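Local structure of PUM-HD domain-containing protein (Caenorhabditis elegans, 7CGF) at residues K89-G94 and Q124-K129; L102-I107 and Q135-S140. The protein binds RNA through a Pumilio homology domain built of helical repeats, and as a PUF protein probably binds 3' untranslated regions of messenger RNAs. The protein carries 2 engineered substitutions. One frame throughout, in Å; residues are numbered along the deposited sequence.

From the N terminus, the chain leaves helix 83-89 into the loop 89-94, climbs helix 99-106, and then runs through helix 119-129 and helix 132-142. Contact 1 closes the first long-range loop, bringing 124-129 back against 89-94. Contact 2 starts inside that loop, at 102-107, and ends beyond it, at 135-140, so the two cross rather than nest. Their centres lie about 12 Å apart. They also touch directly: Phe91 packs on Leu102 and Val103, and Leu127 O probably accepts a hydrogen bond from Gln135 NE2. Contact 1 joins the loop to helix 119-129, which carries the adenine-binding Gln124; contact 2 joins helix 99-106 to helix 132-142, about 13 Å from the RNA at the nearest atom.

Contact 1: K89-G94 and Q124-K129; sequences KFFEYG and QKALEK. With nucleotides of chain B.
Phe91 lays one ring face over Ala126, whose CB stands 3.6 Å from the ring centroid and only 4° off the ring normal, a CH-pi contact centred almost perfectly. A methyl group suits this place because the helix backbone can come close: the CA atoms of Phe91 and Ala126 are the nearest pair of this part of the contact. Beside the ring, Lys125 passes its CG against Phe91 CB and then coils back through three bent torsions, chi2 to chi4 all near +60°, carrying NZ to Glu92. The two side chains cross at about a right angle, and Lys125 NZ donates to Glu92 OE2 at 2.8 Å on the syn side, 23° out of the carboxylate plane. Gln88 takes a second bond from the same ammonium group.

Lys129 extends the charge network. Its CD sits over the centre of the Tyr93 ring, 3.7 Å from the centroid, a CH-pi contact in which the aliphatic stem and the ring cross at about a right angle. Lys129 NZ is a long 3.8 Å from Glu92 OE1, and a water bridges the two and also accepts from Tyr93 N. A second water joins NZ to Glu128 OE2, while Glu128 OE1 pairs with Lys161. Lysine is apt here, offering a greasy stem to the tyrosine and a charge to the acids.

On the same helix, Gln124 grips the base of A6 of chain B with both ends of its amide: NE2 donates to N7 at 3.0 Å, and OE1 accepts from N6. This is the adenine-reading pattern of Pumilio repeats. The loop lies against helix 119-129, the helix that carries Gln124, with helix 99-106 packed on Phe91 and helix 155-165 on Leu127.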
loop_
_atom_site.group_PDB
_atom_site.type_symbol
_atom_site.label_atom_id
_atom_site.label_comp_id
_atom_site.label_asym_id
_atom_site.label_seq_id
_atom_site.Cartn_x
_atom_site.Cartn_y
_atom_site.Cartn_z
ATOM N N LYS A 89 17.288 8.682 13.488
ATOM C CA LYS A 89 17.448 10.111 13.738
ATOM C C LYS A 89 18.453 10.742 12.786
ATOM O O LYS A 89 18.326 11.926 12.448
ATOM C CB LYS A 89 17.901 10.363 15.180
ATOM C CG LYS A 89 16.812 10.210 16.236
ATOM C CD LYS A 89 15.670 11.164 15.955
ATOM C CE LYS A 89 14.726 11.299 17.143
ATOM N NZ LYS A 89 13.547 12.168 16.781
ATOM N N PHE A 90 19.465 9.994 12.364
ATOM C CA PHE A 90 20.489 10.562 11.498
ATOM C C PHE A 90 20.148 10.469 10.013
ATOM O O PHE A 90 20.982 10.839 9.175
ATOM C CB PHE A 90 21.836 9.915 11.796
ATOM C CG PHE A 90 22.423 10.390 13.090
ATOM C CD1 PHE A 90 22.987 11.654 13.171
ATOM C CD2 PHE A 90 22.346 9.616 14.223
ATOM C CE1 PHE A 90 23.513 12.116 14.376
ATOM C CE2 PHE A 90 22.859 10.068 15.428
ATOM C CZ PHE A 90 23.452 11.320 15.503
ATOM N N PHE A 91 18.945 10.004 9.664
ATOM C CA PHE A 91 18.436 10.144 8.309
ATOM C C PHE A 91 17.386 11.240 8.202
ATOM O O PHE A 91 16.804 11.429 7.129
ATOM C CB PHE A 91 17.846 8.812 7.807
ATOM C CG PHE A 91 18.874 7.841 7.309
ATOM C CD1 PHE A 91 19.766 8.206 6.315
ATOM C CD2 PHE A 91 18.932 6.547 7.811
ATOM C CE1 PHE A 91 20.706 7.313 5.840
ATOM C CE2 PHE A 91 19.865 5.637 7.334
ATOM C CZ PHE A 91 20.766 6.032 6.348
ATOM N N GLU A 92 17.131 11.968 9.281
ATOM C CA GLU A 92 16.120 13.011 9.260
ATOM C C GLU A 92 16.628 14.241 8.511
ATOM O O GLU A 92 17.834 14.452 8.347
ATOM C CB GLU A 92 15.718 13.427 10.678
ATOM C CG GLU A 92 15.103 12.331 11.552
ATOM C CD GLU A 92 13.718 11.876 11.094
ATOM O OE1 GLU A 92 13.025 12.626 10.360
ATOM O OE2 GLU A 92 13.320 10.754 11.487
ATOM N N TYR A 93 15.687 15.065 8.048
ATOM C CA TYR A 93 16.072 16.401 7.608
ATOM C C TYR A 93 16.742 17.123 8.769
ATOM O O TYR A 93 16.305 17.023 9.921
ATOM C CB TYR A 93 14.851 17.207 7.138
ATOM C CG TYR A 93 14.036 16.610 6.009
ATOM C CD1 TYR A 93 14.645 16.040 4.896
ATOM C CD2 TYR A 93 12.642 16.629 6.057
ATOM C CE1 TYR A 93 13.886 15.497 3.859
ATOM C CE2 TYR A 93 11.874 16.094 5.024
ATOM C CZ TYR A 93 12.499 15.530 3.934
ATOM O OH TYR A 93 11.727 15.003 2.924
ATOM N N GLY A 94 17.798 17.864 8.476
ATOM C CA GLY A 94 18.595 18.470 9.508
ATOM C C GLY A 94 19.848 17.693 9.827
ATOM O O GLY A 94 20.773 18.248 10.432
ATOM N N GLN A 124 13.356 2.320 5.192
ATOM C CA GLN A 124 12.234 3.130 4.728
ATOM C C GLN A 124 12.431 4.590 5.093
ATOM O O GLN A 124 12.126 5.478 4.291
ATOM C CB GLN A 124 10.920 2.615 5.309
ATOM C CG GLN A 124 10.491 1.308 4.691
ATOM C CD GLN A 124 9.320 0.710 5.438
ATOM O OE1 GLN A 124 8.180 1.167 5.306
ATOM N NE2 GLN A 124 9.601 -0.301 6.258
ATOM N N LYS A 125 12.930 4.856 6.305
ATOM C CA LYS A 125 13.225 6.232 6.694
ATOM C C LYS A 125 14.248 6.853 5.748
ATOM O O LYS A 125 14.073 7.987 5.294
ATOM C CB LYS A 125 13.726 6.269 8.146
ATOM C CG LYS A 125 14.178 7.652 8.661
ATOM C CD LYS A 125 13.088 8.699 8.526
ATOM C CE LYS A 125 11.820 8.307 9.261
ATOM N NZ LYS A 125 12.018 8.398 10.724
ATOM N N ALA A 126 15.317 6.115 5.436
ATOM C CA ALA A 126 16.334 6.624 4.515
ATOM C C ALA A 126 15.724 6.961 3.155
ATOM O O ALA A 126 15.914 8.066 2.627
ATOM C CB ALA A 126 17.467 5.603 4.383
ATOM N N LEU A 127 14.939 6.040 2.582
ATOM C CA LEU A 127 14.353 6.332 1.275
ATOM C C LEU A 127 13.385 7.506 1.336
ATOM O O LEU A 127 13.224 8.239 0.348
ATOM C CB LEU A 127 13.644 5.091 0.727
ATOM C CG LEU A 127 14.554 3.934 0.357
ATOM C CD1 LEU A 127 13.713 2.702 0.020
ATOM C CD2 LEU A 127 15.480 4.301 -0.819
ATOM N N GLU A 128 12.705 7.681 2.467
ATOM C CA GLU A 128 11.769 8.783 2.628
ATOM C C GLU A 128 12.460 10.136 2.602
ATOM O O GLU A 128 11.860 11.128 2.169
ATOM C CB GLU A 128 11.020 8.611 3.948
ATOM C CG GLU A 128 10.167 9.781 4.388
ATOM C CD GLU A 128 8.933 9.973 3.540
ATOM O OE1 GLU A 128 8.535 9.014 2.827
ATOM O OE2 GLU A 128 8.357 11.085 3.604
ATOM N N LYS A 129 13.710 10.205 3.047
ATOM C CA LYS A 129 14.347 11.491 3.335
ATOM C C LYS A 129 15.496 11.863 2.408
ATOM O O LYS A 129 15.652 13.049 2.078
ATOM C CB LYS A 129 14.864 11.505 4.774
ATOM C CG LYS A 129 13.777 11.302 5.847
ATOM C CD LYS A 129 12.842 12.486 5.936
ATOM C CE LYS A 129 11.859 12.320 7.095
ATOM N NZ LYS A 129 10.955 13.492 7.255
ATOM P P A B 6 0.898 -6.801 8.468
ATOM O OP1 A B 6 1.455 -8.138 8.771
ATOM O OP2 A B 6 -0.179 -6.189 9.277
ATOM O "O5'" A B 6 2.113 -5.766 8.478
ATOM C "C5'" A B 6 2.432 -5.050 9.663
ATOM C "C4'" A B 6 3.840 -5.333 10.132
ATOM O "O4'" A B 6 4.778 -5.077 9.065
ATOM C "C3'" A B 6 4.308 -4.458 11.280
ATOM O "O3'" A B 6 3.912 -5.010 12.517
ATOM C "C2'" A B 6 5.826 -4.401 11.103
ATOM O "O2'" A B 6 6.442 -5.523 11.727
ATOM C "C1'" A B 6 5.977 -4.534 9.584
ATOM N N9 A B 6 6.235 -3.251 8.889
ATOM C C8 A B 6 7.355 -2.961 8.137
ATOM N N7 A B 6 7.339 -1.743 7.612
ATOM C C5 A B 6 6.130 -1.208 8.057
ATOM C C6 A B 6 5.511 0.046 7.861
ATOM N N6 A B 6 6.043 1.023 7.118
ATOM N N1 A B 6 4.316 0.273 8.443
ATOM C C2 A B 6 3.762 -0.696 9.186
ATOM N N3 A B 6 4.241 -1.910 9.445
ATOM C C4 A B 6 5.435 -2.122 8.841
HETATM O O HOH W 1 12.919 14.671 9.004
HETATM O O HOH W 2 9.472 13.527 4.960
#

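Contact 2: L102-I107 and Q135-S140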
loop_
_atom_site.group_PDB
_atom_site.type_symbol
_atom_site.label_atom_id
_atom_site.label_comp_id
_atom_site.label_asym_id
_atom_site.label_seq_id
_atom_site.Cartn_x
_atom_site.Cartn_y
_atom_site.Cartn_z
ATOM N N LEU A 102 26.262 7.523 6.658
ATOM C CA LEU A 102 25.397 6.519 7.270
ATOM C C LEU A 102 24.957 5.474 6.246
ATOM O O LEU A 102 24.897 4.281 6.561
ATOM C CB LEU A 102 24.194 7.200 7.934
ATOM C CG LEU A 102 23.308 6.296 8.790
ATOM C CD1 LEU A 102 24.140 5.553 9.813
ATOM C CD2 LEU A 102 22.192 7.091 9.444
ATOM N N VAL A 103 24.648 5.896 5.014
ATOM C CA VAL A 103 24.390 4.921 3.954
ATOM C C VAL A 103 25.606 4.019 3.752
ATOM O O VAL A 103 25.471 2.797 3.634
ATOM C CB VAL A 103 23.982 5.625 2.647
ATOM C CG1 VAL A 103 23.934 4.599 1.499
ATOM C CG2 VAL A 103 22.636 6.299 2.792
ATOM N N ASP A 104 26.820 4.599 3.751
ATOM C CA ASP A 104 28.022 3.773 3.604
ATOM C C ASP A 104 28.118 2.722 4.699
ATOM O O ASP A 104 28.640 1.621 4.466
ATOM C CB ASP A 104 29.290 4.636 3.647
ATOM C CG ASP A 104 29.591 5.337 2.336
ATOM O OD1 ASP A 104 29.183 4.857 1.258
ATOM O OD2 ASP A 104 30.278 6.383 2.392
ATOM N N ALA A 105 27.661 3.055 5.908
ATOM C CA ALA A 105 27.780 2.157 7.045
ATOM C C ALA A 105 26.828 0.979 6.966
ATOM O O ALA A 105 27.088 -0.054 7.592
ATOM C CB ALA A 105 27.523 2.916 8.346
ATOM N N ILE A 106 25.729 1.106 6.232
ATOM C CA ILE A 106 24.732 0.038 6.171
ATOM C C ILE A 106 24.627 -0.598 4.807
ATOM O O ILE A 106 23.911 -1.601 4.677
ATOM C CB ILE A 106 23.335 0.532 6.602
ATOM C CG1 ILE A 106 22.822 1.580 5.606
ATOM C CG2 ILE A 106 23.365 1.037 8.052
ATOM C CD1 ILE A 106 21.359 2.006 5.813
ATOM N N ILE A 107 25.307 -0.064 3.789
ATOM C CA ILE A 107 24.956 -0.426 2.418
ATOM C C ILE A 107 25.230 -1.903 2.160
ATOM O O ILE A 107 24.450 -2.579 1.474
ATOM C CB ILE A 107 25.682 0.485 1.410
ATOM C CG1 ILE A 107 25.110 0.278 0.003
ATOM C CG2 ILE A 107 27.192 0.260 1.413
ATOM C CD1 ILE A 107 23.624 0.598 -0.113
ATOM N N GLN A 135 19.439 7.364 -2.675
ATOM C CA GLN A 135 18.351 6.414 -2.906
ATOM C C GLN A 135 18.760 5.353 -3.918
ATOM O O GLN A 135 18.529 4.158 -3.713
ATOM C CB GLN A 135 17.105 7.139 -3.401
ATOM C CG GLN A 135 16.413 8.038 -2.407
ATOM C CD GLN A 135 15.279 8.803 -3.070
ATOM O OE1 GLN A 135 15.434 9.314 -4.185
ATOM N NE2 GLN A 135 14.125 8.856 -2.414
ATOM N N ILE A 136 19.349 5.783 -5.036
ATOM C CA ILE A 136 19.763 4.845 -6.076
ATOM C C ILE A 136 20.785 3.857 -5.534
ATOM O O ILE A 136 20.779 2.669 -5.887
ATOM C CB ILE A 136 20.312 5.622 -7.289
ATOM C CG1 ILE A 136 19.203 6.427 -7.956
ATOM C CG2 ILE A 136 20.949 4.677 -8.285
ATOM C CD1 ILE A 136 19.718 7.403 -9.007
ATOM N N LYS A 137 21.681 4.327 -4.659
ATOM C CA LYS A 137 22.675 3.446 -4.064
ATOM C C LYS A 137 22.012 2.351 -3.234
ATOM O O LYS A 137 22.386 1.175 -3.326
ATOM C CB LYS A 137 23.648 4.278 -3.220
ATOM C CG LYS A 137 24.851 3.511 -2.717
ATOM C CD LYS A 137 25.891 4.423 -2.063
ATOM C CE LYS A 137 26.955 3.580 -1.376
ATOM N NZ LYS A 137 27.987 4.388 -0.675
ATOM N N ILE A 138 21.006 2.713 -2.436
ATOM C CA ILE A 138 20.267 1.711 -1.665
ATOM C C ILE A 138 19.558 0.732 -2.595
ATOM O O ILE A 138 19.600 -0.489 -2.387
ATOM C CB ILE A 138 19.283 2.398 -0.701
ATOM C CG1 ILE A 138 20.069 3.114 0.398
ATOM C CG2 ILE A 138 18.308 1.379 -0.102
ATOM C CD1 ILE A 138 19.176 3.792 1.418
ATOM N N LEU A 139 18.883 1.248 -3.625
ATOM C CA LEU A 139 18.146 0.371 -4.532
ATOM C C LEU A 139 19.075 -0.582 -5.267
ATOM O O LEU A 139 18.680 -1.711 -5.584
ATOM C CB LEU A 139 17.350 1.197 -5.543
ATOM C CG LEU A 139 16.168 1.975 -4.977
ATOM C CD1 LEU A 139 15.381 2.661 -6.087
ATOM C CD2 LEU A 139 15.293 1.038 -4.178
ATOM N N SER A 140 20.311 -0.153 -5.538
ATOM C CA SER A 140 21.266 -1.017 -6.227
ATOM C C SER A 140 21.537 -2.297 -5.441
ATOM O O SER A 140 21.883 -3.329 -6.030
ATOM C CB SER A 140 22.564 -0.249 -6.495
ATOM O OG SER A 140 23.395 -0.249 -5.340
#
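Ile107 reaches over the backbone of helix 132-142, its CD1 lying 3.5 Å from Lys137 O and 3.9 Å from Ile138 CA. Its CG1 is anti to the backbone N (chi1 -169°), and the branch then bends at chi2, near +60°, which sets the terminal methyl against the helix surface. An apolar methyl suits this place, where across the contact CD1 meets Lys137 O and the carbons of Lys137 and Ile138. From Ile138, CG1 comes within 4.4 Å of the same methyl, a looser apolar contact.

Lys137 reaches across to helix 99-106 with a fully extended chain. Along the way its stem crosses Ile107 at about a right angle, CE 4.0 Å from Ile107 CG1, and runs antiparallel to the Val103 side chain, with CD 4.1 Å from Val103 CG1. A long methylene chain can thus cover two apolar residues while its charged end travels on to the outer side. There NZ is paired with the carboxylate of Asp104 as a salt bridge, although the two atoms are modelled too close and the details of that pairing are doubtful.

Val103 completes the apolar layer, CG1 being 4.3 Å from Ile138 CG1. At the backbone, Lys137 O also accepts a 2.7 Å hydrogen bond from Ser140 OG, one turn on; a small hydroxyl can fold back onto its own helix in this way.

The short helix segments run nearly parallel, at 5° and 10.9 Å apart, as neighbouring helices do in a Pumilio-type superhelix. Ile138 also packs on Ala126 and Leu127 of helix 119-129, and Ile106 on helix 74-78, while Ile107 O is bonded by Gln141 of helix 132-142.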